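Local coordinates for Sn-glycerol-3-phosphate ABC transporter substrate-binding protein UspB (Mycobacterium tuberculosis, PDB 4MFI) that probably captures glycerophosphocholine outside the cell membrane and delivers it to its ATP-binding cassette importer, at residues A[234-246]-A[399-413]. Numbering follows the deposited sequence. Where two conformers were deposited one is given.
Sequences TIAAGNFYRNSIH and LESIGLRGADVTKTF
R242, near the C-terminal end of helix 232-245, and H246 both reach a helix-loop-helix corner of this alpha/beta solute-binding protein: H246 meets carbonyls near the end of helix 391-405, and R242 those of the loop leading into helix 409-427. The axes of 234-245 and 399-405 approach to 9.1 Å and cross at -29°, whereas the directions of 234-245 and 409-413 differ by 120°.

The R242 side chain leaves with CG anti to the backbone N (chi1 -173°) and stays extended to NE, which brings the guanidinium edge-on to the loop: NH2 donates to G406 O at 2.9 Å, with that oxygen nearly in the guanidinium plane, while NE makes weak bonds to G406 O and A407 O. H246 NE2 donates to I402 O at 3.1 Å and weakly to G403 O, and G406 CA sits over the imidazole face, 3.9 Å from its centroid, a CH-pi contact. Y241 OH donates to L399 O at 2.7 Å from above the carbonyl plane, opposite the helical G403 N bond to the same oxygen; W200 meets the tyrosine ring edge-to-face.

I402 CG2 touches the R242 CB at 3.6 Å and the Y241 ring edge. V409 is a knob in the hole formed by I235, G238, N239 and R242, where the CA atoms of G238 and V409 are 6.0 Å apart. The F413 ring directs its edge at the first turn, CE2 lying 3.6 Å from T234 O.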
loop_
_atom_site.group_PDB
_atom_site.type_symbol
_atom_site.label_atom_id
_atom_site.label_comp_id
_atom_site.label_asym_id
_atom_site.label_seq_id
_atom_site.Cartn_x
_atom_site.Cartn_y
_atom_site.Cartn_z
ATOM N N THR A 234 17.148 -13.322 -3.593
ATOM C CA THR A 234 15.790 -13.225 -4.114
ATOM C C THR A 234 15.280 -14.585 -4.567
ATOM O O THR A 234 14.136 -14.960 -4.296
ATOM C CB THR A 234 15.730 -12.241 -5.276
ATOM O OG1 THR A 234 16.316 -11.006 -4.849
ATOM C CG2 THR A 234 14.280 -12.009 -5.704
ATOM N N ILE A 235 16.130 -15.332 -5.262
ATOM C CA ILE A 235 15.766 -16.690 -5.653
ATOM C C ILE A 235 15.488 -17.556 -4.415
ATOM O O ILE A 235 14.542 -18.346 -4.400
ATOM C CB ILE A 235 16.841 -17.317 -6.568
ATOM C CG1 ILE A 235 16.833 -16.603 -7.928
ATOM C CG2 ILE A 235 16.600 -18.818 -6.740
ATOM C CD1 ILE A 235 17.903 -17.046 -8.861
ATOM N N ALA A 236 16.283 -17.382 -3.363
ATOM C CA ALA A 236 16.060 -18.119 -2.121
ATOM C C ALA A 236 14.705 -17.785 -1.492
ATOM O O ALA A 236 13.997 -18.682 -1.029
ATOM C CB ALA A 236 17.190 -17.868 -1.140
ATOM N N ALA A 237 14.344 -16.500 -1.471
ATOM C CA ALA A 237 13.024 -16.098 -0.983
ATOM C C ALA A 237 11.917 -16.705 -1.844
ATOM O O ALA A 237 10.897 -17.170 -1.325
ATOM C CB ALA A 237 12.906 -14.583 -0.938
ATOM N N GLY A 238 12.124 -16.717 -3.158
ATOM C CA GLY A 238 11.181 -17.362 -4.064
ATOM C C GLY A 238 10.995 -18.836 -3.743
ATOM O O GLY A 238 9.872 -19.357 -3.772
ATOM N N ASN A 239 12.093 -19.516 -3.425
ATOM C CA ASN A 239 12.019 -20.923 -3.055
ATOM C C ASN A 239 11.382 -21.161 -1.693
ATOM O O ASN A 239 10.713 -22.164 -1.499
ATOM C CB ASN A 239 13.391 -21.589 -3.163
ATOM C CG ASN A 239 13.746 -21.930 -4.595
ATOM O OD1 ASN A 239 14.750 -21.474 -5.130
ATOM N ND2 ASN A 239 12.900 -22.729 -5.230
ATOM N N PHE A 240 11.553 -20.225 -0.762
ATOM C CA PHE A 240 10.834 -20.290 0.512
ATOM C C PHE A 240 9.326 -20.328 0.251
ATOM O O PHE A 240 8.596 -21.163 0.794
ATOM C CB PHE A 240 11.192 -19.079 1.378
ATOM C CG PHE A 240 10.290 -18.884 2.552
ATOM C CD1 PHE A 240 10.532 -19.564 3.739
ATOM C CD2 PHE A 240 9.212 -18.011 2.488
ATOM C CE1 PHE A 240 9.715 -19.387 4.840
ATOM C CE2 PHE A 240 8.372 -17.843 3.599
ATOM C CZ PHE A 240 8.632 -18.531 4.766
ATOM N N TYR A 241 8.877 -19.416 -0.603
ATOM C CA TYR A 241 7.483 -19.329 -1.001
ATOM C C TYR A 241 7.034 -20.600 -1.734
ATOM O O TYR A 241 6.013 -21.192 -1.394
ATOM C CB TYR A 241 7.311 -18.073 -1.863
ATOM C CG TYR A 241 6.059 -17.990 -2.697
ATOM C CD1 TYR A 241 6.095 -18.287 -4.053
ATOM C CD2 TYR A 241 4.845 -17.572 -2.147
ATOM C CE1 TYR A 241 4.967 -18.183 -4.836
ATOM C CE2 TYR A 241 3.708 -17.464 -2.930
ATOM C CZ TYR A 241 3.777 -17.775 -4.274
ATOM O OH TYR A 241 2.659 -17.679 -5.066
ATOM N N ARG A 242 7.800 -21.033 -2.731
ATOM C CA ARG A 242 7.432 -22.226 -3.482
ATOM C C ARG A 242 7.359 -23.450 -2.577
ATOM O O ARG A 242 6.435 -24.258 -2.698
ATOM C CB ARG A 242 8.419 -22.481 -4.623
ATOM C CG ARG A 242 8.004 -23.616 -5.543
ATOM C CD ARG A 242 8.992 -23.777 -6.699
ATOM N NE ARG A 242 8.566 -24.857 -7.580
ATOM C CZ ARG A 242 8.750 -26.144 -7.305
ATOM N NH1 ARG A 242 9.376 -26.491 -6.184
ATOM N NH2 ARG A 242 8.314 -27.077 -8.142
ATOM N N ASN A 243 8.332 -23.595 -1.680
ATOM C CA ASN A 243 8.369 -24.754 -0.805
ATOM C C ASN A 243 7.238 -24.737 0.212
ATOM O O ASN A 243 6.745 -25.785 0.612
ATOM C CB ASN A 243 9.717 -24.861 -0.092
ATOM C CG ASN A 243 10.838 -25.228 -1.029
ATOM O OD1 ASN A 243 10.607 -25.746 -2.126
ATOM N ND2 ASN A 243 12.067 -24.981 -0.598
ATOM N N SER A 244 6.818 -23.551 0.638
ATOM C CA SER A 244 5.707 -23.482 1.583
ATOM C C SER A 244 4.452 -24.112 0.979
ATOM O O SER A 244 3.662 -24.747 1.686
ATOM C CB SER A 244 5.441 -22.039 2.042
ATOM O OG SER A 244 4.835 -21.257 1.025
ATOM N N ILE A 245 4.293 -23.961 -0.332
ATOM C CA ILE A 245 3.097 -24.422 -1.025
ATOM C C ILE A 245 3.244 -25.853 -1.514
ATOM O O ILE A 245 2.300 -26.633 -1.458
ATOM C CB ILE A 245 2.780 -23.492 -2.224
ATOM C CG1 ILE A 245 2.446 -22.081 -1.722
ATOM C CG2 ILE A 245 1.644 -24.048 -3.066
ATOM C CD1 ILE A 245 2.535 -21.003 -2.825
ATOM N N HIS A 246 4.436 -26.202 -1.976
ATOM C CA HIS A 246 4.635 -27.492 -2.607
ATOM C C HIS A 246 5.365 -28.465 -1.689
ATOM O O HIS A 246 4.739 -29.377 -1.147
ATOM C CB HIS A 246 5.271 -27.309 -3.988
ATOM C CG HIS A 246 4.418 -26.487 -4.905
ATOM N ND1 HIS A 246 3.290 -26.990 -5.513
ATOM C CD2 HIS A 246 4.485 -25.182 -5.258
ATOM C CE1 HIS A 246 2.713 -26.038 -6.224
ATOM N NE2 HIS A 246 3.417 -24.929 -6.082
ATOM N N LEU A 399 4.794 -15.083 -9.652
ATOM C CA LEU A 399 4.600 -15.680 -8.336
ATOM C C LEU A 399 3.381 -16.600 -8.322
ATOM O O LEU A 399 3.403 -17.661 -7.687
ATOM C CB LEU A 399 4.473 -14.590 -7.274
ATOM C CG LEU A 399 5.780 -13.847 -6.994
ATOM C CD1 LEU A 399 5.511 -12.543 -6.243
ATOM C CD2 LEU A 399 6.747 -14.735 -6.211
ATOM N N GLU A 400 2.324 -16.219 -9.035
ATOM C CA GLU A 400 1.140 -17.065 -9.081
ATOM C C GLU A 400 1.418 -18.366 -9.842
ATOM O O GLU A 400 0.890 -19.414 -9.483
ATOM C CB GLU A 400 -0.064 -16.325 -9.668
ATOM C CG GLU A 400 -1.383 -17.033 -9.382
ATOM C CD GLU A 400 -2.563 -16.372 -10.063
ATOM O OE1 GLU A 400 -2.645 -16.437 -11.310
ATOM O OE2 GLU A 400 -3.417 -15.789 -9.357
ATOM N N SER A 401 2.248 -18.291 -10.880
ATOM C CA SER A 401 2.640 -19.479 -11.638
ATOM C C SER A 401 3.467 -20.438 -10.778
ATOM O O SER A 401 3.273 -21.655 -10.819
ATOM C CB SER A 401 3.436 -19.068 -12.877
ATOM O OG SER A 401 3.826 -20.193 -13.642
ATOM N N ILE A 402 4.390 -19.882 -9.999
ATOM C CA ILE A 402 5.169 -20.667 -9.046
ATOM C C ILE A 402 4.228 -21.315 -8.029
ATOM O O ILE A 402 4.334 -22.511 -7.735
ATOM C CB ILE A 402 6.228 -19.790 -8.341
ATOM C CG1 ILE A 402 7.296 -19.347 -9.348
ATOM C CG2 ILE A 402 6.876 -20.526 -7.182
ATOM C CD1 ILE A 402 8.119 -18.147 -8.870
ATOM N N GLY A 403 3.271 -20.533 -7.531
ATOM C CA GLY A 403 2.334 -21.011 -6.525
ATOM C C GLY A 403 1.319 -22.037 -7.010
ATOM O O GLY A 403 1.141 -23.080 -6.375
ATOM N N LEU A 404 0.639 -21.748 -8.118
ATOM C CA LEU A 404 -0.420 -22.637 -8.606
ATOM C C LEU A 404 0.090 -23.826 -9.404
ATOM O O LEU A 404 -0.512 -24.898 -9.367
ATOM C CB LEU A 404 -1.424 -21.873 -9.471
ATOM C CG LEU A 404 -2.298 -20.845 -8.762
ATOM C CD1 LEU A 404 -3.176 -20.145 -9.775
ATOM C CD2 LEU A 404 -3.151 -21.516 -7.700
ATOM N N ARG A 405 1.180 -23.634 -10.141
ATOM C CA ARG A 405 1.632 -24.656 -11.085
ATOM C C ARG A 405 2.998 -25.231 -10.735
ATOM O O ARG A 405 3.523 -26.088 -11.455
ATOM C CB ARG A 405 1.643 -24.087 -12.504
ATOM C CG ARG A 405 0.259 -23.722 -13.002
ATOM C CD ARG A 405 0.261 -23.407 -14.489
ATOM N NE ARG A 405 0.307 -21.973 -14.764
ATOM C CZ ARG A 405 1.420 -21.286 -15.005
ATOM N NH1 ARG A 405 2.601 -21.896 -15.002
ATOM N NH2 ARG A 405 1.351 -19.985 -15.249
ATOM N N GLY A 406 3.571 -24.767 -9.630
ATOM C CA GLY A 406 4.868 -25.255 -9.200
ATOM C C GLY A 406 5.993 -24.913 -10.155
ATOM O O GLY A 406 6.989 -25.632 -10.218
ATOM N N ALA A 407 5.843 -23.822 -10.902
ATOM C CA ALA A 407 6.904 -23.390 -11.807
ATOM C C ALA A 407 8.217 -23.196 -11.048
ATOM O O ALA A 407 8.229 -22.862 -9.853
ATOM C CB ALA A 407 6.509 -22.109 -12.523
ATOM N N ASP A 408 9.318 -23.425 -11.752
ATOM C CA ASP A 408 10.648 -23.286 -11.183
ATOM C C ASP A 408 10.942 -21.818 -10.889
ATOM O O ASP A 408 10.698 -20.956 -11.732
ATOM C CB ASP A 408 11.673 -23.839 -12.170
ATOM C CG ASP A 408 13.087 -23.791 -11.636
ATOM O OD1 ASP A 408 13.469 -24.716 -10.891
ATOM O OD2 ASP A 408 13.826 -22.841 -11.977
ATOM N N VAL A 409 11.465 -21.531 -9.699
ATOM C CA VAL A 409 11.750 -20.149 -9.315
ATOM C C VAL A 409 12.811 -19.491 -10.201
ATOM O O VAL A 409 12.616 -18.378 -10.679
ATOM C CB VAL A 409 12.160 -20.038 -7.831
ATOM C CG1 VAL A 409 12.597 -18.619 -7.496
ATOM C CG2 VAL A 409 11.002 -20.462 -6.938
ATOM N N THR A 410 13.934 -20.166 -10.424
ATOM C CA THR A 410 14.996 -19.576 -11.235
ATOM C C THR A 410 14.534 -19.305 -12.665
ATOM O O THR A 410 14.755 -18.220 -13.198
ATOM C CB THR A 410 16.265 -20.446 -11.218
ATOM O OG1 THR A 410 16.776 -20.487 -9.882
ATOM C CG2 THR A 410 17.335 -19.870 -12.133
ATOM N N LYS A 411 13.863 -20.274 -13.277
ATOM C CA LYS A 411 13.369 -20.080 -14.635
ATOM C C LYS A 411 12.361 -18.926 -14.693
ATOM O O LYS A 411 12.427 -18.064 -15.578
ATOM C CB LYS A 411 12.744 -21.370 -15.160
ATOM C CG LYS A 411 12.133 -21.239 -16.538
ATOM C CD LYS A 411 11.301 -22.472 -16.878
ATOM C CE LYS A 411 10.487 -22.264 -18.141
ATOM N NZ LYS A 411 11.355 -22.199 -19.346
ATOM N N THR A 412 11.446 -18.896 -13.730
ATOM C CA THR A 412 10.391 -17.888 -13.731
ATOM C C THR A 412 10.956 -16.491 -13.500
ATOM O O THR A 412 10.674 -15.565 -14.274
ATOM C CB THR A 412 9.324 -18.216 -12.677
ATOM O OG1 THR A 412 8.750 -19.493 -12.978
ATOM C CG2 THR A 412 8.223 -17.164 -12.664
ATOM N N PHE A 413 11.780 -16.348 -12.463
ATOM C CA PHE A 413 12.385 -15.053 -12.150
ATOM C C PHE A 413 13.312 -14.552 -13.266
ATOM O O PHE A 413 13.377 -13.350 -13.531
ATOM C CB PHE A 413 13.134 -15.088 -10.810
ATOM C CG PHE A 413 12.234 -15.055 -9.592
ATOM C CD1 PHE A 413 10.853 -15.152 -9.710
ATOM C CD2 PHE A 413 12.779 -14.897 -8.325
ATOM C CE1 PHE A 413 10.036 -15.108 -8.577
ATOM C CE2 PHE A 413 11.978 -14.856 -7.195
ATOM C CZ PHE A 413 10.602 -14.961 -7.316
#